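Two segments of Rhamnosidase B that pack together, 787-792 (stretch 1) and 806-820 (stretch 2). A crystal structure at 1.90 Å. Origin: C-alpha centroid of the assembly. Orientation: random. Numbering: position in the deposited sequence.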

ATOM      1  N   TYR A 787     -13.868  26.625 -18.690  1.00 34.66           N
ATOM      2  CA  TYR A 787     -13.500  26.315 -17.315  1.00 36.04           C
ATOM      3  C   TYR A 787     -12.131  25.638 -17.292  1.00 35.05           C
ATOM      4  O   TYR A 787     -11.315  25.904 -16.411  1.00 36.43           O
ATOM      5  N   LEU A 788     -11.887  24.766 -18.266  1.00 33.93           N
ATOM      6  CA  LEU A 788     -10.614  24.061 -18.358  1.00 33.91           C
ATOM      7  C   LEU A 788      -9.448  25.042 -18.468  1.00 35.13           C
ATOM      8  O   LEU A 788      -8.449  24.911 -17.756  1.00 33.96           O
ATOM      9  N   SER A 789      -9.580  26.026 -19.352  1.00 36.57           N
ATOM     10  CA  SER A 789      -8.528  27.022 -19.542  1.00 39.21           C
ATOM     11  C   SER A 789      -8.490  28.062 -18.425  1.00 40.38           C
ATOM     12  O   SER A 789      -7.444  28.653 -18.156  1.00 41.71           O
ATOM     13  N   SER A 790      -9.629  28.288 -17.776  1.00 41.51           N
ATOM     14  CA  SER A 790      -9.712  29.255 -16.687  1.00 43.43           C
ATOM     15  C   SER A 790     -10.663  28.757 -15.603  1.00 43.46           C
ATOM     16  O   SER A 790     -11.835  29.133 -15.567  1.00 43.49           O
ATOM     17  N   PRO A 791     -10.167  27.897 -14.705  1.00 43.13           N
ATOM     18  CA  PRO A 791     -10.983  27.346 -13.618  1.00 43.33           C
ATOM     19  C   PRO A 791     -11.550  28.409 -12.673  1.00 42.83           C
ATOM     20  O   PRO A 791     -10.803  29.199 -12.091  1.00 42.35           O
ATOM     21  N   PRO A 792     -12.883  28.450 -12.521  1.00 42.52           N
ATOM     22  CA  PRO A 792     -13.511  29.432 -11.630  1.00 43.31           C
ATOM     23  C   PRO A 792     -13.039  29.212 -10.192  1.00 43.43           C
ATOM     24  O   PRO A 792     -13.290  28.163  -9.603  1.00 43.58           O
ATOM     25  N   PHE A 806      -6.901  13.051 -15.120  1.00 21.15           N
ATOM     26  CA  PHE A 806      -8.118  13.179 -15.911  1.00 22.58           C
ATOM     27  C   PHE A 806      -8.192  14.582 -16.507  1.00 21.29           C
ATOM     28  O   PHE A 806      -8.637  14.763 -17.640  1.00 20.97           O
ATOM     29  N   TYR A 807      -7.734  15.570 -15.748  1.00 21.17           N
ATOM     30  CA  TYR A 807      -7.736  16.954 -16.212  1.00 20.76           C
ATOM     31  C   TYR A 807      -6.834  17.098 -17.443  1.00 20.93           C
ATOM     32  O   TYR A 807      -7.181  17.794 -18.404  1.00 19.20           O
ATOM     33  N   TYR A 808      -5.683  16.431 -17.417  1.00 18.88           N
ATOM     34  CA  TYR A 808      -4.754  16.496 -18.543  1.00 18.78           C
ATOM     35  C   TYR A 808      -5.341  15.796 -19.769  1.00 19.10           C
ATOM     36  O   TYR A 808      -5.124  16.230 -20.901  1.00 19.32           O
ATOM     37  N   GLU A 809      -6.079  14.713 -19.552  1.00 20.41           N
ATOM     38  CA  GLU A 809      -6.696  14.015 -20.675  1.00 21.74           C
ATOM     39  C   GLU A 809      -7.681  14.979 -21.336  1.00 23.69           C
ATOM     40  O   GLU A 809      -7.838  14.984 -22.560  1.00 22.23           O
ATOM     41  N   ALA A 810      -8.331  15.803 -20.517  1.00 22.07           N
ATOM     42  CA  ALA A 810      -9.280  16.789 -21.014  1.00 23.36           C
ATOM     43  C   ALA A 810      -8.546  17.888 -21.782  1.00 23.59           C
ATOM     44  O   ALA A 810      -9.007  18.321 -22.843  1.00 24.10           O
ATOM     45  N   LEU A 811      -7.409  18.341 -21.254  1.00 22.35           N
ATOM     46  CA  LEU A 811      -6.638  19.387 -21.928  1.00 22.13           C
ATOM     47  C   LEU A 811      -6.110  18.881 -23.272  1.00 22.82           C
ATOM     48  O   LEU A 811      -6.004  19.643 -24.229  1.00 21.93           O
ATOM     49  N   GLU A 812      -5.785  17.594 -23.340  1.00 22.37           N
ATOM     50  CA  GLU A 812      -5.291  17.004 -24.579  1.00 23.97           C
ATOM     51  C   GLU A 812      -6.431  17.018 -25.600  1.00 25.07           C
ATOM     52  O   GLU A 812      -6.245  17.404 -26.753  1.00 23.98           O
ATOM     53  N   LYS A 813      -7.611  16.606 -25.153  1.00 25.41           N
ATOM     54  CA  LYS A 813      -8.797  16.573 -26.000  1.00 27.40           C
ATOM     55  C   LYS A 813      -9.140  17.980 -26.490  1.00 27.21           C
ATOM     56  O   LYS A 813      -9.594  18.158 -27.620  1.00 27.83           O
ATOM     57  N   ALA A 814      -8.917  18.974 -25.635  1.00 26.21           N
ATOM     58  CA  ALA A 814      -9.207  20.363 -25.973  1.00 26.67           C
ATOM     59  C   ALA A 814      -8.058  21.032 -26.721  1.00 26.39           C
ATOM     60  O   ALA A 814      -8.164  22.190 -27.122  1.00 26.56           O
ATOM     61  N   GLY A 815      -6.962  20.305 -26.903  1.00 26.35           N
ATOM     62  CA  GLY A 815      -5.815  20.862 -27.601  1.00 25.67           C
ATOM     63  C   GLY A 815      -5.109  21.962 -26.824  1.00 25.89           C
ATOM     64  O   GLY A 815      -4.635  22.932 -27.410  1.00 25.25           O
ATOM     65  N   ARG A 816      -5.029  21.815 -25.503  1.00 23.89           N
ATOM     66  CA  ARG A 816      -4.377  22.819 -24.666  1.00 24.84           C
ATOM     67  C   ARG A 816      -3.132  22.246 -23.991  1.00 23.96           C
ATOM     68  O   ARG A 816      -3.031  22.233 -22.762  1.00 25.11           O
ATOM     69  N   GLN A 817      -2.186  21.783 -24.803  1.00 22.15           N
ATOM     70  CA  GLN A 817      -0.956  21.191 -24.294  1.00 21.44           C
ATOM     71  C   GLN A 817      -0.089  22.153 -23.491  1.00 22.36           C
ATOM     72  O   GLN A 817       0.535  21.751 -22.510  1.00 21.45           O
ATOM     73  N   THR A 818      -0.044  23.420 -23.897  1.00 21.50           N
ATOM     74  CA  THR A 818       0.768  24.395 -23.178  1.00 22.66           C
ATOM     75  C   THR A 818       0.247  24.591 -21.754  1.00 21.66           C
ATOM     76  O   THR A 818       1.031  24.693 -20.805  1.00 20.81           O
ATOM     77  N   LEU A 819      -1.073  24.633 -21.609  1.00 20.68           N
ATOM     78  CA  LEU A 819      -1.688  24.794 -20.298  1.00 22.88           C
ATOM     79  C   LEU A 819      -1.370  23.563 -19.453  1.00 22.65           C
ATOM     80  O   LEU A 819      -1.181  23.659 -18.238  1.00 21.42           O
ATOM     81  N   MET A 820      -1.327  22.406 -20.108  1.00 20.91           N
ATOM     82  CA  MET A 820      -1.017  21.151 -19.439  1.00 20.12           C
ATOM     83  C   MET A 820       0.403  21.231 -18.885  1.00 20.43           C
ATOM     84  O   MET A 820       0.644  20.901 -17.724  1.00 19.45           O
TER

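The contact between the two segments is small, burying 314 Å² in total, and is built round Leu788 and Ser789 at the end of one helix, with Tyr807 as the main polar partner from the other segment. Leu788 and Leu811 mark the closest backbone register, their CA atoms 7.1 Å apart, while the CA atoms of Ser789 and Leu819 lie 7.2 Å apart. Stretch 1 thus faces both the helix that includes Leu811 and the one that starts after Arg816.

Leu788 has the largest share of covered surface, 104 Å². Its CA-to-CB bond points sideways, and the m, t rotamer (chi1 -62°, chi2 -176°) places both methyls against stretch 2. CD2 lies 4.0 Å from CE1 of Tyr807 and 4.3 Å from CB of Ala810, and CD1 rests 4.1 Å from CB of Ala810 and 4.3 Å from CB of Ala814. Ala810 and Ala814 are one helical turn apart in sequence, and both direct their CB atoms toward stretch 1, so their methyl groups form a shallow apolar surface for the end of Leu788. Nearer the backbone, CB of Leu788 meets CD2 of Leu811 at 4.2 Å. Leu811, also m, t, starts sideways, but its end comes nearer to stretch 1. These are ordinary van der Waals separations, and the leucine is buried.

The same residue supplies the one hydrogen bond across the contact. Tyr807 is in the t rotamer (chi1 176°). Its CA-to-CB bond points sideways, but the end of the side chain comes nearer to stretch 1, and OH donates to O of Leu788 at 2.7 Å. The carbonyl oxygen sits at the edge of the ring, near its plane. Ser790 is the first residue to leave helical phi/psi, and Pro792, four residues after Leu788, has no N-H for this carbonyl; the Tyr807 hydroxyl supplies a donor instead. The tyrosine therefore meets Leu788 twice, through its hydroxyl at the backbone and through the ring at the side chain. Pro791 points toward stretch 2 but contributes little, its CG 4.2 Å from OH of Tyr807.

Ser789, with 58 Å² covered, extends the contact to the following helix. CD2 of Leu819 approaches CA of Ser789 to 3.6 Å and O of Leu788 to 3.4 Å, so this leucine packs largely against backbone; its rotamer is t, p (chi1 -177°, chi2 64°), and its CA-to-CB bond points toward stretch 1. The serine side chain is p (chi1 57°), and its OG is hydrogen-bonded to a residue just outside the stretch. Its CB lies 3.1 Å from NH1 of Arg816, a close approach to a carbon rather than a polar pairing. Arg816 stands at the N-cap position after the Schellman turn at Gly815. Three successive m torsions (chi1 -56°, chi2 -52°, chi3 -62°) fold its exposed side chain, whose NH1 comes beside Ser789.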

ATOM      1  CB  TYR A 787     -14.550  25.392 -16.683  1.00 37.57           C
ATOM      2  CG  TYR A 787     -15.917  26.030 -16.502  1.00 39.41           C
ATOM      3  CD1 TYR A 787     -17.049  25.244 -16.292  1.00 38.99           C
ATOM      4  CD2 TYR A 787     -16.076  27.417 -16.536  1.00 40.00           C
ATOM      5  CE1 TYR A 787     -18.310  25.821 -16.122  1.00 40.76           C
ATOM      6  CE2 TYR A 787     -17.332  28.005 -16.366  1.00 41.32           C
ATOM      7  CZ  TYR A 787     -18.441  27.201 -16.161  1.00 42.11           C
ATOM      8  OH  TYR A 787     -19.684  27.776 -16.006  1.00 44.96           O
ATOM      9  CB  LEU A 788     -10.610  23.115 -19.567  1.00 30.65           C
ATOM     10  CG  LEU A 788     -11.643  21.983 -19.582  1.00 29.68           C
ATOM     11  CD1 LEU A 788     -11.417  21.110 -20.806  1.00 28.77           C
ATOM     12  CD2 LEU A 788     -11.531  21.145 -18.311  1.00 29.97           C
ATOM     13  CB  SER A 789      -8.698  27.722 -20.895  1.00 39.70           C
ATOM     14  OG  SER A 789      -9.974  28.327 -20.997  1.00 43.61           O
ATOM     15  CB  SER A 790     -10.197  30.609 -17.209  1.00 44.84           C
ATOM     16  OG  SER A 790      -9.290  31.143 -18.157  1.00 50.00           O
ATOM     17  CB  PRO A 791     -10.013  26.405 -12.903  1.00 44.01           C
ATOM     18  CG  PRO A 791      -9.083  25.975 -14.008  1.00 43.55           C
ATOM     19  CD  PRO A 791      -8.831  27.276 -14.724  1.00 43.14           C
ATOM     20  CB  PRO A 792     -14.999  29.142 -11.795  1.00 43.00           C
ATOM     21  CG  PRO A 792     -15.088  28.640 -13.207  1.00 42.82           C
ATOM     22  CD  PRO A 792     -13.901  27.712 -13.287  1.00 42.47           C
ATOM     23  CB  PHE A 806      -9.343  12.890 -15.034  1.00 25.06           C
ATOM     24  CG  PHE A 806      -9.395  11.476 -14.519  1.00 28.07           C
ATOM     25  CD1 PHE A 806      -9.532  10.408 -15.397  1.00 30.98           C
ATOM     26  CD2 PHE A 806      -9.287  11.210 -13.156  1.00 31.27           C
ATOM     27  CE1 PHE A 806      -9.559   9.090 -14.928  1.00 33.45           C
ATOM     28  CE2 PHE A 806      -9.313   9.897 -12.676  1.00 32.78           C
ATOM     29  CZ  PHE A 806      -9.449   8.836 -13.562  1.00 32.32           C
ATOM     30  CB  TYR A 807      -7.261  17.872 -15.082  1.00 22.81           C
ATOM     31  CG  TYR A 807      -7.129  19.335 -15.452  1.00 22.45           C
ATOM     32  CD1 TYR A 807      -8.163  20.015 -16.100  1.00 24.58           C
ATOM     33  CD2 TYR A 807      -5.976  20.042 -15.131  1.00 23.94           C
ATOM     34  CE1 TYR A 807      -8.043  21.368 -16.417  1.00 24.66           C
ATOM     35  CE2 TYR A 807      -5.847  21.389 -15.440  1.00 25.42           C
ATOM     36  CZ  TYR A 807      -6.883  22.045 -16.082  1.00 25.47           C
ATOM     37  OH  TYR A 807      -6.745  23.377 -16.375  1.00 26.50           O
ATOM     38  CB  TYR A 808      -3.399  15.880 -18.167  1.00 16.23           C
ATOM     39  CG  TYR A 808      -2.685  16.601 -17.031  1.00 16.87           C
ATOM     40  CD1 TYR A 808      -3.006  17.917 -16.696  1.00 18.35           C
ATOM     41  CD2 TYR A 808      -1.678  15.965 -16.300  1.00 19.34           C
ATOM     42  CE1 TYR A 808      -2.341  18.587 -15.651  1.00 17.94           C
ATOM     43  CE2 TYR A 808      -1.010  16.622 -15.260  1.00 19.56           C
ATOM     44  CZ  TYR A 808      -1.346  17.928 -14.941  1.00 18.98           C
ATOM     45  OH  TYR A 808      -0.684  18.576 -13.919  1.00 17.84           O
ATOM     46  CB  GLU A 809      -7.422  12.750 -20.206  1.00 22.53           C
ATOM     47  CG  GLU A 809      -6.496  11.575 -19.891  1.00 23.43           C
ATOM     48  CD  GLU A 809      -7.254  10.294 -19.563  1.00 23.77           C
ATOM     49  OE1 GLU A 809      -7.888  10.224 -18.488  1.00 22.41           O
ATOM     50  OE2 GLU A 809      -7.219   9.355 -20.384  1.00 26.24           O
ATOM     51  CB  ALA A 810     -10.073  17.398 -19.851  1.00 23.93           C
ATOM     52  CB  LEU A 811      -5.470  19.865 -21.051  1.00 20.36           C
ATOM     53  CG  LEU A 811      -5.839  20.618 -19.765  1.00 21.55           C
ATOM     54  CD1 LEU A 811      -4.577  20.965 -18.992  1.00 20.45           C
ATOM     55  CD2 LEU A 811      -6.611  21.887 -20.110  1.00 22.26           C
ATOM     56  CB  GLU A 812      -4.827  15.565 -24.336  1.00 24.19           C
ATOM     57  CG  GLU A 812      -4.485  14.795 -25.607  1.00 23.28           C
ATOM     58  CD  GLU A 812      -3.288  15.374 -26.355  1.00 26.59           C
ATOM     59  OE1 GLU A 812      -3.147  15.072 -27.555  1.00 26.51           O
ATOM     60  OE2 GLU A 812      -2.485  16.118 -25.751  1.00 23.91           O
ATOM     61  CB  LYS A 813      -9.975  15.994 -25.210  1.00 27.55           C
ATOM     62  CG  LYS A 813     -11.289  15.917 -25.971  1.00 30.34           C
ATOM     63  CD  LYS A 813     -12.384  15.328 -25.087  1.00 33.96           C
ATOM     64  CE  LYS A 813     -13.725  15.253 -25.814  1.00 36.61           C
ATOM     65  NZ  LYS A 813     -13.679  14.314 -26.971  1.00 38.79           N
ATOM     66  CB  ALA A 814      -9.523  21.148 -24.708  1.00 27.13           C
ATOM     67  CB  ARG A 816      -5.352  23.330 -23.598  1.00 25.63           C
ATOM     68  CG  ARG A 816      -6.658  23.886 -24.153  1.00 29.83           C
ATOM     69  CD  ARG A 816      -6.399  24.931 -25.226  1.00 34.42           C
ATOM     70  NE  ARG A 816      -5.663  26.084 -24.717  1.00 38.00           N
ATOM     71  CZ  ARG A 816      -6.203  27.057 -23.990  1.00 40.95           C
ATOM     72  NH1 ARG A 816      -7.492  27.021 -23.682  1.00 42.72           N
ATOM     73  NH2 ARG A 816      -5.455  28.073 -23.576  1.00 40.27           N
ATOM     74  CB  GLN A 817      -0.131  20.603 -25.446  1.00 21.19           C
ATOM     75  CG  GLN A 817      -0.709  19.326 -26.075  1.00 19.89           C
ATOM     76  CD  GLN A 817      -1.835  19.596 -27.057  1.00 22.82           C
ATOM     77  OE1 GLN A 817      -2.048  20.732 -27.478  1.00 22.78           O
ATOM     78  NE2 GLN A 817      -2.551  18.544 -27.440  1.00 19.62           N
ATOM     79  CB  THR A 818       0.800  25.747 -23.920  1.00 23.89           C
ATOM     80  OG1 THR A 818       1.440  25.572 -25.192  1.00 24.02           O
ATOM     81  CG2 THR A 818       1.578  26.784 -23.112  1.00 25.91           C
ATOM     82  CB  LEU A 819      -3.204  24.934 -20.433  1.00 24.83           C
ATOM     83  CG  LEU A 819      -3.945  25.172 -19.114  1.00 29.52           C
ATOM     84  CD1 LEU A 819      -3.506  26.507 -18.519  1.00 32.08           C
ATOM     85  CD2 LEU A 819      -5.451  25.162 -19.354  1.00 30.10           C
ATOM     86  CB  MET A 820      -1.132  19.983 -20.426  1.00 19.91           C
ATOM     87  CG  MET A 820      -0.898  18.607 -19.813  1.00 20.64           C
ATOM     88  SD  MET A 820      -0.542  17.338 -21.062  1.00 22.34           S
ATOM     89  CE  MET A 820      -2.099  17.278 -21.950  1.00 20.23           C
TER